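Local atomic coordinates of SnoaL-like domain-containing protein (Methylibium petroleiphilum PM1, PDB entry 3G16), a protein that is of unknown function but adopts the cystatin-like fold of the SnoaL-like, NTF2-related proteins and pairs with a second copy of itself. Residues Y42-A45 with G46-G49; I58-R61 with W62-A65; L135-G138 with D139-Y142. All blocks are in the same frame, centred on the assembly; numbering follows the deposited sequence.

Interaction 1: residues Y42-A45 with G46-G49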
loop_
_atom_site.group_PDB
_atom_site.type_symbol
_atom_site.label_atom_id
_atom_site.label_comp_id
_atom_site.label_asym_id
_atom_site.label_seq_id
_atom_site.Cartn_x
_atom_site.Cartn_y
_atom_site.Cartn_z
ATOM N N TYR A 42 -5.679 -9.064 5.492
ATOM C CA TYR A 42 -4.349 -9.233 6.069
ATOM C C TYR A 42 -3.842 -7.886 6.530
ATOM O O TYR A 42 -4.179 -6.823 5.965
ATOM C CB TYR A 42 -3.409 -9.817 5.028
ATOM C CG TYR A 42 -3.809 -11.177 4.527
ATOM C CD1 TYR A 42 -3.423 -12.296 5.190
ATOM C CD2 TYR A 42 -4.594 -11.349 3.395
ATOM C CE1 TYR A 42 -3.794 -13.563 4.770
ATOM C CE2 TYR A 42 -4.968 -12.610 2.954
ATOM C CZ TYR A 42 -4.563 -13.718 3.638
ATOM O OH TYR A 42 -4.917 -14.997 3.198
ATOM N N PHE A 43 -2.923 -7.968 7.498
ATOM C CA PHE A 43 -2.320 -6.806 8.155
ATOM C C PHE A 43 -0.860 -7.097 8.416
ATOM O O PHE A 43 -0.455 -8.238 8.375
ATOM C CB PHE A 43 -3.006 -6.534 9.524
ATOM C CG PHE A 43 -4.468 -6.349 9.422
ATOM C CD1 PHE A 43 -4.992 -5.128 9.132
ATOM C CD2 PHE A 43 -5.326 -7.419 9.630
ATOM C CE1 PHE A 43 -6.354 -4.930 9.037
ATOM C CE2 PHE A 43 -6.698 -7.243 9.542
ATOM C CZ PHE A 43 -7.229 -6.016 9.241
ATOM N N PRO A 44 -0.106 -6.047 8.752
ATOM C CA PRO A 44 1.260 -6.363 9.170
ATOM C C PRO A 44 1.298 -7.433 10.252
ATOM O O PRO A 44 0.436 -7.425 11.163
ATOM C CB PRO A 44 1.763 -5.007 9.672
ATOM C CG PRO A 44 1.014 -4.018 8.914
ATOM C CD PRO A 44 -0.379 -4.608 8.745
ATOM N N ALA A 45 2.295 -8.308 10.239
ATOM C CA ALA A 45 2.403 -9.339 11.288
ATOM C C ALA A 45 2.551 -8.576 12.619
ATOM O O ALA A 45 3.215 -7.513 12.704
ATOM C CB ALA A 45 3.567 -10.291 11.069
ATOM N N GLY A 46 1.849 -9.066 13.616
ATOM C CA GLY A 46 1.847 -8.466 14.936
ATOM C C GLY A 46 0.602 -7.672 15.202
ATOM O O GLY A 46 0.359 -7.280 16.357
HETATM N N MSE A 47 -0.219 -7.475 14.178
HETATM C CA MSE A 47 -1.428 -6.694 14.313
HETATM C C MSE A 47 -2.688 -7.533 14.380
HETATM O O MSE A 47 -2.881 -8.424 13.559
HETATM C CB MSE A 47 -1.611 -5.741 13.135
HETATM C CG MSE A 47 -0.600 -4.642 13.011
HETATM SE SE MSE A 47 -0.475 -3.505 14.591
HETATM C CE MSE A 47 -2.151 -2.960 14.612
ATOM N N TYR A 48 -3.503 -7.212 15.389
ATOM C CA TYR A 48 -4.853 -7.720 15.535
ATOM C C TYR A 48 -4.855 -9.229 15.638
ATOM O O TYR A 48 -5.845 -9.870 15.269
ATOM C CB TYR A 48 -5.777 -7.189 14.409
ATOM C CG TYR A 48 -5.817 -5.676 14.225
ATOM C CD1 TYR A 48 -5.753 -4.799 15.318
ATOM C CD2 TYR A 48 -5.904 -5.099 12.945
ATOM C CE1 TYR A 48 -5.781 -3.422 15.147
ATOM C CE2 TYR A 48 -5.944 -3.707 12.782
ATOM C CZ TYR A 48 -5.890 -2.878 13.871
ATOM O OH TYR A 48 -5.912 -1.485 13.729
ATOM N N GLY A 49 -3.768 -9.802 16.126
ATOM C CA GLY A 49 -3.592 -11.234 16.291
ATOM C C GLY A 49 -3.487 -12.080 15.059
ATOM O O GLY A 49 -3.399 -13.282 15.135
HETATM O O HOH W 1 -1.600 -9.463 11.333
#
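A type II beta turn from P44 to M47 carries this contact, in the loop that leads from strand 39-42 to the edge strand 52-53 of a cystatin-like sheet. The turn is closed by M47 N, which donates to P44 O at 3.1 Å with an N-H...O angle of 144°. G46 holds the third position with positive phi, where any beta carbon would clash with the carbonyl oxygen of A45. Water 1 lies 2.9 Å from P44 O and 2.8 Å from M47 O, placed to donate to either, though it has more acceptors in reach than protons.

F43 and Y48, which flank the turn, form an edge-to-face pair. The CD2 edge of Y48 stands 3.8 Å above the plane of the F43 ring, over its centre, and the two planes meet at 84°, close to an ideal T. Between turn and rings, M47 CB rests 4.0 Å from F43 CB. The selenomethionine chain of M47, bent at both chi2 and chi3, then curls away from F43 and brings its methyl CE over one face of the Y48 ring, toward the rim.

F52 of strand 52-53 adds another edge-to-face partner to F43. P44, M47 and Y48 all lean on Y124 of strand 116-124, while S126 and Q128 of the second subunit pack against P44 and M47.

Interaction 2: residues I58-R61 with W62-A65; sequences IAHR and WRTA
One face of the H60 imidazole looks onto T64 OG1, which, in the conformer described, one of two modelled for T64, sits 4.3 Å above the ring plane and over its centre. At the ring's edge R63 NH1 approaches H60 CE1 to 4.2 Å. The guanidinium of R63 is turned 59° from the imidazole, so the two groups are not stacked; both reach the carboxylate of E28, by a hydrogen bond from H60 ND1 and a salt bridge from R63 NH1, and R63 NE has a second salt bridge with E67. On the indole of W62, I58 O lies over one face, 3.5 Å from CD1. I58 and W62 run side by side in the same direction, and the CG2 branch of I58 comes within 3.8 Å of W62 CD1.

These meetings follow from the i to i+3 and i to i+4 spacings of helix 55-69, whose backbone bonds W62 N to I58 O, R63 N to A59 O, T64 N to H60 O and A65 N to R61 O form an unbroken alpha-helical series. T64 adds a side-chain bond to it: with OG1 placed beside its own backbone N (chi1 -60°), the hydroxyl donates back to H60 O at 2.9 Å. In that conformer alone the carbonyl is gripped twice, T64 N and T64 OG1 arriving from opposite faces of its plane.

Toward the protein core, W62 NE1 bonds to Y19 OH of helix 9-24, and W73 and F52 meet the indole edge-to-face. A59 beds against E28, M31 and I32 of helix 28-32.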
loop_
_atom_site.group_PDB
_atom_site.type_symbol
_atom_site.label_atom_id
_atom_site.label_comp_id
_atom_site.label_asym_id
_atom_site.label_seq_id
_atom_site.Cartn_x
_atom_site.Cartn_y
_atom_site.Cartn_z
ATOM N N ILE A 58 -14.397 -9.676 9.403
ATOM C CA ILE A 58 -13.934 -8.335 9.087
ATOM C C ILE A 58 -14.962 -7.352 9.617
ATOM O O ILE A 58 -14.614 -6.396 10.317
ATOM C CB ILE A 58 -13.781 -8.211 7.541
ATOM C CG1 ILE A 58 -12.663 -9.126 7.003
ATOM C CG2 ILE A 58 -13.516 -6.757 7.161
ATOM C CD1 ILE A 58 -12.652 -9.271 5.457
ATOM N N ALA A 59 -16.247 -7.572 9.316
ATOM C CA ALA A 59 -17.294 -6.650 9.694
ATOM C C ALA A 59 -17.430 -6.518 11.212
ATOM O O ALA A 59 -17.563 -5.416 11.748
ATOM C CB ALA A 59 -18.645 -7.089 9.040
ATOM N N HIS A 60 -17.389 -7.659 11.910
ATOM C CA HIS A 60 -17.544 -7.638 13.359
ATOM C C HIS A 60 -16.406 -6.862 14.011
ATOM O O HIS A 60 -16.628 -6.078 14.960
ATOM C CB HIS A 60 -17.599 -9.076 13.898
ATOM C CG HIS A 60 -17.885 -9.139 15.363
ATOM N ND1 HIS A 60 -19.002 -8.522 15.883
ATOM C CD2 HIS A 60 -17.289 -9.789 16.393
ATOM C CE1 HIS A 60 -19.075 -8.777 17.179
ATOM N NE2 HIS A 60 -18.033 -9.506 17.519
ATOM N N ARG A 61 -15.185 -7.083 13.523
ATOM C CA ARG A 61 -14.027 -6.465 14.142
ATOM C C ARG A 61 -13.998 -4.959 13.888
ATOM O O ARG A 61 -13.692 -4.190 14.791
ATOM C CB ARG A 61 -12.758 -7.223 13.734
ATOM C CG ARG A 61 -12.763 -8.659 14.379
ATOM C CD ARG A 61 -11.781 -9.613 13.826
ATOM N NE ARG A 61 -12.160 -10.973 14.183
ATOM C CZ ARG A 61 -11.464 -12.058 13.825
ATOM N NH1 ARG A 61 -10.267 -11.954 13.261
ATOM N NH2 ARG A 61 -11.932 -13.266 14.113
ATOM N N TRP A 62 -14.409 -4.521 12.703
ATOM C CA TRP A 62 -14.483 -3.073 12.481
ATOM C C TRP A 62 -15.634 -2.480 13.289
ATOM O O TRP A 62 -15.496 -1.377 13.801
ATOM C CB TRP A 62 -14.600 -2.706 11.026
ATOM C CG TRP A 62 -13.450 -3.031 10.160
ATOM C CD1 TRP A 62 -13.519 -3.401 8.856
ATOM C CD2 TRP A 62 -12.037 -3.017 10.487
ATOM N NE1 TRP A 62 -12.273 -3.607 8.335
ATOM C CE2 TRP A 62 -11.347 -3.372 9.310
ATOM C CE3 TRP A 62 -11.273 -2.721 11.637
ATOM C CZ2 TRP A 62 -9.959 -3.452 9.249
ATOM C CZ3 TRP A 62 -9.866 -2.789 11.547
ATOM C CH2 TRP A 62 -9.244 -3.180 10.366
ATOM N N ARG A 63 -16.768 -3.171 13.461
ATOM C CA ARG A 63 -17.823 -2.645 14.290
ATOM C C ARG A 63 -17.290 -2.441 15.720
ATOM O O ARG A 63 -17.546 -1.398 16.341
ATOM C CB ARG A 63 -18.989 -3.599 14.318
ATOM C CG ARG A 63 -20.074 -3.126 15.283
ATOM C CD ARG A 63 -20.993 -4.188 15.555
ATOM N NE ARG A 63 -21.925 -3.868 16.607
ATOM C CZ ARG A 63 -22.548 -4.816 17.269
ATOM N NH1 ARG A 63 -22.272 -6.104 16.986
ATOM N NH2 ARG A 63 -23.416 -4.483 18.216
ATOM N N THR A 64 -16.516 -3.386 16.233
ATOM C CA THR A 64 -15.911 -3.293 17.549
ATOM C C THR A 64 -15.004 -2.063 17.640
ATOM O O THR A 64 -14.983 -1.342 18.643
ATOM C CB THR A 64 -15.093 -4.584 17.809
ATOM O OG1 THR A 64 -15.975 -5.720 17.758
ATOM C CG2 THR A 64 -14.380 -4.524 19.149
ATOM N N ALA A 65 -14.238 -1.846 16.577
ATOM C CA ALA A 65 -13.311 -0.723 16.552
ATOM C C ALA A 65 -14.059 0.593 16.638
ATOM O O ALA A 65 -13.635 1.527 17.355
ATOM C CB ALA A 65 -12.443 -0.738 15.290
#

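Interaction 3: residues L135-G138 with D139-Y142; sequences LELG and DFDY
Hydrogen bonding fixes the phenol of Y142 against the backbone of E136-L137: L137 N donates to Y142 OH at 3.0 Å and 166°, with the nitrogen in the plane of the ring. Water 2 donates to L137 O and F140 O, bridging the turn.

Apolar contacts fill in around this bond. L137 crosses Y142 at about a right angle, its CB 4.2 Å from Y142 CZ, and L137 CB meets F140 CB at 3.8 Å. F140 CD2 covers one face of the tyrosine ring, 3.4 Å above its plane.

E136 slides past Y142 in the opposite direction, its carboxylate 21° from the ring plane and OE1 3.8 Å from Y142 CD2. With chi1 at 61°, CG sits between backbone N and carbonyl carbon, turning the chain across the ring. The charge is matched by R134 and by R103 of the second subunit, which also makes a cation-pi contact with Y142. A leucine in place of Y142 would probably leave the amide of L137 without its acceptor and R103 without its aromatic partner.

In this loop after strand 134-135, a type II beta turn (L137 to F140) and an inverse gamma turn at D141 form part of the dimer interface.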
loop_
_atom_site.group_PDB
_atom_site.type_symbol
_atom_site.label_atom_id
_atom_site.label_comp_id
_atom_site.label_asym_id
_atom_site.label_seq_id
_atom_site.Cartn_x
_atom_site.Cartn_y
_atom_site.Cartn_z
ATOM N N LEU A 135 9.470 -8.585 8.174
ATOM C CA LEU A 135 8.361 -7.656 8.338
ATOM C C LEU A 135 7.440 -7.861 7.134
ATOM O O LEU A 135 7.689 -7.332 6.056
ATOM C CB LEU A 135 8.910 -6.238 8.457
ATOM C CG LEU A 135 9.602 -5.910 9.777
ATOM C CD1 LEU A 135 10.335 -4.594 9.709
ATOM C CD2 LEU A 135 8.540 -5.915 10.901
ATOM N N GLU A 136 6.396 -8.665 7.306
ATOM C CA GLU A 136 5.528 -9.047 6.241
ATOM C C GLU A 136 4.113 -9.255 6.801
ATOM O O GLU A 136 3.923 -9.070 7.991
ATOM C CB GLU A 136 6.067 -10.267 5.491
ATOM C CG GLU A 136 6.216 -11.484 6.306
ATOM C CD GLU A 136 7.046 -12.600 5.619
ATOM O OE1 GLU A 136 7.579 -12.409 4.511
ATOM O OE2 GLU A 136 7.218 -13.699 6.237
ATOM N N LEU A 137 3.137 -9.572 5.957
ATOM C CA LEU A 137 1.764 -9.728 6.416
ATOM C C LEU A 137 1.605 -10.985 7.227
ATOM O O LEU A 137 2.105 -12.041 6.883
ATOM C CB LEU A 137 0.852 -9.792 5.229
ATOM C CG LEU A 137 0.791 -8.571 4.323
ATOM C CD1 LEU A 137 0.095 -8.939 3.006
ATOM C CD2 LEU A 137 0.156 -7.329 5.046
ATOM N N GLY A 138 0.864 -10.845 8.329
ATOM C CA GLY A 138 0.542 -11.986 9.166
ATOM C C GLY A 138 -0.397 -12.961 8.476
ATOM O O GLY A 138 -1.396 -12.584 7.858
ATOM N N ASP A 139 -0.077 -14.237 8.595
ATOM C CA ASP A 139 -0.893 -15.325 8.058
ATOM C C ASP A 139 -0.961 -15.450 6.532
ATOM O O ASP A 139 -1.712 -16.294 6.015
ATOM C CB ASP A 139 -2.321 -15.321 8.639
ATOM C CG ASP A 139 -2.348 -15.562 10.137
ATOM O OD1 ASP A 139 -1.955 -16.639 10.587
ATOM O OD2 ASP A 139 -2.802 -14.651 10.859
ATOM N N PHE A 140 -0.236 -14.605 5.827
ATOM C CA PHE A 140 -0.298 -14.624 4.354
ATOM C C PHE A 140 0.625 -15.718 3.819
ATOM O O PHE A 140 1.806 -15.798 4.231
ATOM C CB PHE A 140 0.059 -13.258 3.806
ATOM C CG PHE A 140 -0.136 -13.143 2.339
ATOM C CD1 PHE A 140 -1.387 -12.852 1.845
ATOM C CD2 PHE A 140 0.894 -13.367 1.457
ATOM C CE1 PHE A 140 -1.607 -12.788 0.508
ATOM C CE2 PHE A 140 0.681 -13.284 0.107
ATOM C CZ PHE A 140 -0.606 -13.013 -0.375
ATOM N N ASP A 141 0.095 -16.572 2.942
ATOM C CA ASP A 141 0.866 -17.698 2.423
ATOM C C ASP A 141 1.750 -17.252 1.268
ATOM O O ASP A 141 1.489 -17.521 0.101
ATOM C CB ASP A 141 -0.123 -18.772 1.982
ATOM C CG ASP A 141 0.548 -20.005 1.423
ATOM O OD1 ASP A 141 1.759 -20.190 1.679
ATOM O OD2 ASP A 141 -0.182 -20.703 0.652
ATOM N N TYR A 142 2.814 -16.542 1.604
ATOM C CA TYR A 142 3.707 -16.058 0.558
ATOM C C TYR A 142 4.214 -17.154 -0.383
ATOM O O TYR A 142 4.218 -16.980 -1.573
ATOM C CB TYR A 142 4.900 -15.309 1.178
ATOM C CG TYR A 142 4.529 -13.944 1.723
ATOM C CD1 TYR A 142 4.346 -12.885 0.852
ATOM C CD2 TYR A 142 4.278 -13.714 3.075
ATOM C CE1 TYR A 142 3.954 -11.628 1.299
ATOM C CE2 TYR A 142 3.894 -12.448 3.520
ATOM C CZ TYR A 142 3.722 -11.424 2.621
ATOM O OH TYR A 142 3.354 -10.178 3.073
HETATM O O HOH W 2 3.397 -14.473 6.653
#

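In the fold
The three contacts come in series along the chain, each a local reversal or helical turn. Interactions 1 and 3 have centres 9 Å apart and run together through backbone pairing, A45 N with E136 O and F43 O with G138 N at 2.9 Å each, both probable hydrogen bonds. Interaction 2 lies about 15 Å from interaction 1, centre to centre, yet touches it where F43 CE1 packs on W62 CH2 at 3.6 Å. Interactions 2 and 3 do not touch, their centres about 21 Å and nearest atoms about 8 Å apart. The loop at 42-49 therefore links helix 55-69 to the tail segment 135-142. Interactions 1 and 3 also touch the second subunit, whereas interaction 2 does not.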